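Local coordinates for TPR repeat-containing protein (Cytophaga hutchinsonii, PDB 3U4T), which is of unknown function but, as a tetratricopeptide-repeat protein, probably serves as a helical scaffold for binding other proteins, at residues Q150-Y153 / V159-D162. The protein carries 1 engineered substitution. Sequence-based numbering, arbitrary orientation.
Sequences QAYY and VKAD
Lys160 lays the start of its side chain over one face of the Tyr152 ring, with CB of Lys160 3.9 Å from the centroid of that ring and only 12° off its normal, a CH-pi contact centred on the aromatic surface. Farther out the chain slants across the ring, and Lys160 CE comes within 3.7 Å of Tyr152 CE1; a bend at chi3 (84°) shapes this outer part, and the ammonium group goes on to a salt bridge with Glu157 in the turn between the helices. The Tyr152 ring also presses on backbone, its CD2 lying 3.5 Å from the carbonyl O of Lys160. Its hydroxyl is hydrogen-bonded to Glu132, and its side chain touches Ile128 of helix 124-131, which ties the ring to the preceding part of the solenoid. Replacing Tyr152 with an alanine would probably open a gap beneath the aliphatic part of Lys160 and leave Glu132 without its phenol partner.

Small size does the complementary work at Ala161. Its methyl carbon CB sits 3.8 Å from Tyr152 CB and approaches the backbone N of Tyr153 at 3.6 Å, consistent with the close approach of the CA atoms of Tyr152 and Ala161, 5.0 Å apart. Of the Tyr153 side chain, only CB meets this methyl: with CG anti to the backbone N (chi1 176°), its ring leads away from Ala161 and makes edge-to-face contacts with Tyr158 and Trp181. No hydrogen bond joins the two segments, so apolar and aromatic packing carries the contact. A tyrosine on the first helix against a small alanine on the second is characteristic of the antiparallel helical hairpin of a tetratricopeptide repeat, formed here by helices 142-154 and 158-171.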
ATOM      1  N   GLN A 150       5.440  -8.663  -2.354  1.00 33.21           N
ATOM      2  CA  GLN A 150       6.282  -7.715  -3.047  1.00 28.76           C
ATOM      3  C   GLN A 150       7.632  -7.645  -2.350  1.00 41.53           C
ATOM      4  O   GLN A 150       8.673  -7.547  -3.004  1.00 41.66           O
ATOM      5  CB  GLN A 150       5.638  -6.335  -3.050  1.00 21.74           C
ATOM      6  CG  GLN A 150       4.375  -6.248  -3.881  1.00 33.03           C
ATOM      7  CD  GLN A 150       3.817  -4.850  -3.889  1.00 32.84           C
ATOM      8  OE1 GLN A 150       3.278  -4.381  -2.894  1.00 43.22           O
ATOM      9  NE2 GLN A 150       3.969  -4.162  -5.008  1.00 24.47           N
ATOM     10  N   ALA A 151       7.628  -7.690  -1.023  1.00 31.26           N
ATOM     11  CA  ALA A 151       8.898  -7.630  -0.302  1.00 37.85           C
ATOM     12  C   ALA A 151       9.731  -8.841  -0.694  1.00 27.17           C
ATOM     13  O   ALA A 151      10.911  -8.706  -0.992  1.00 20.16           O
ATOM     14  CB  ALA A 151       8.672  -7.605   1.197  1.00 31.81           C
ATOM     15  N   TYR A 152       9.109 -10.020  -0.696  1.00 28.65           N
ATOM     16  CA  TYR A 152       9.798 -11.252  -1.082  1.00 28.68           C
ATOM     17  C   TYR A 152      10.354 -11.136  -2.506  1.00 39.18           C
ATOM     18  O   TYR A 152      11.515 -11.439  -2.758  1.00 31.84           O
ATOM     19  CB  TYR A 152       8.840 -12.449  -1.015  1.00 23.68           C
ATOM     20  CG  TYR A 152       8.508 -12.942   0.373  1.00 31.39           C
ATOM     21  CD1 TYR A 152       9.499 -13.059   1.350  1.00 42.28           C
ATOM     22  CD2 TYR A 152       7.217 -13.356   0.694  1.00 28.05           C
ATOM     23  CE1 TYR A 152       9.214 -13.578   2.609  1.00 36.80           C
ATOM     24  CE2 TYR A 152       6.919 -13.881   1.956  1.00 41.04           C
ATOM     25  CZ  TYR A 152       7.921 -13.988   2.906  1.00 39.45           C
ATOM     26  OH  TYR A 152       7.627 -14.503   4.149  1.00 46.67           O
ATOM     27  N   TYR A 153       9.509 -10.692  -3.429  1.00 33.99           N
ATOM     28  CA  TYR A 153       9.889 -10.543  -4.830  1.00 31.73           C
ATOM     29  C   TYR A 153      11.147  -9.716  -5.011  1.00 35.58           C
ATOM     30  O   TYR A 153      12.090 -10.130  -5.681  1.00 35.96           O
ATOM     31  CB  TYR A 153       8.755  -9.878  -5.615  1.00 24.01           C
ATOM     32  CG  TYR A 153       9.082  -9.588  -7.066  1.00 27.36           C
ATOM     33  CD1 TYR A 153       8.871 -10.549  -8.058  1.00 28.68           C
ATOM     34  CD2 TYR A 153       9.574  -8.342  -7.451  1.00 21.18           C
ATOM     35  CE1 TYR A 153       9.129 -10.273  -9.404  1.00 35.62           C
ATOM     36  CE2 TYR A 153       9.844  -8.051  -8.794  1.00 22.07           C
ATOM     37  CZ  TYR A 153       9.616  -9.022  -9.767  1.00 31.83           C
ATOM     38  OH  TYR A 153       9.873  -8.746 -11.097  1.00 31.46           O
ATOM     39  N   VAL A 159       9.892 -17.686  -5.186  1.00 35.35           N
ATOM     40  CA  VAL A 159       9.049 -18.790  -4.786  1.00 41.24           C
ATOM     41  C   VAL A 159       8.117 -18.324  -3.667  1.00 33.70           C
ATOM     42  O   VAL A 159       6.908 -18.535  -3.754  1.00 30.23           O
ATOM     43  CB  VAL A 159       9.891 -20.019  -4.337  1.00 50.52           C
ATOM     44  CG1 VAL A 159       8.993 -21.062  -3.684  1.00 55.70           C
ATOM     45  CG2 VAL A 159      10.587 -20.641  -5.547  1.00 43.18           C
ATOM     46  N   LYS A 160       8.659 -17.668  -2.642  1.00 35.67           N
ATOM     47  CA  LYS A 160       7.840 -17.190  -1.527  1.00 39.83           C
ATOM     48  C   LYS A 160       6.917 -16.036  -1.911  1.00 36.34           C
ATOM     49  O   LYS A 160       5.851 -15.861  -1.321  1.00 42.33           O
ATOM     50  CB  LYS A 160       8.729 -16.791  -0.344  1.00 34.77           C
ATOM     51  CG  LYS A 160       9.406 -17.973   0.309  1.00 39.56           C
ATOM     52  CD  LYS A 160      10.523 -17.552   1.243  1.00 47.69           C
ATOM     53  CE  LYS A 160      10.021 -17.183   2.623  1.00 49.06           C
ATOM     54  NZ  LYS A 160      11.172 -16.895   3.531  1.00 52.76           N
ATOM     55  N   ALA A 161       7.320 -15.244  -2.895  1.00 35.96           N
ATOM     56  CA  ALA A 161       6.470 -14.149  -3.349  1.00 38.00           C
ATOM     57  C   ALA A 161       5.229 -14.764  -3.993  1.00 35.54           C
ATOM     58  O   ALA A 161       4.114 -14.267  -3.804  1.00 29.71           O
ATOM     59  CB  ALA A 161       7.205 -13.275  -4.381  1.00 32.32           C
ATOM     60  N   ASP A 162       5.425 -15.853  -4.737  1.00 33.12           N
ATOM     61  CA  ASP A 162       4.329 -16.531  -5.428  1.00 35.67           C
ATOM     62  C   ASP A 162       3.291 -17.060  -4.454  1.00 27.18           C
ATOM     63  O   ASP A 162       2.103 -16.793  -4.603  1.00 28.30           O
ATOM     64  CB  ASP A 162       4.882 -17.685  -6.288  1.00 34.84           C
ATOM     65  CG  ASP A 162       3.943 -18.084  -7.438  1.00 38.67           C
ATOM     66  OD1 ASP A 162       3.144 -17.238  -7.889  1.00 40.12           O
ATOM     67  OD2 ASP A 162       4.025 -19.244  -7.907  1.00 37.34           O
TER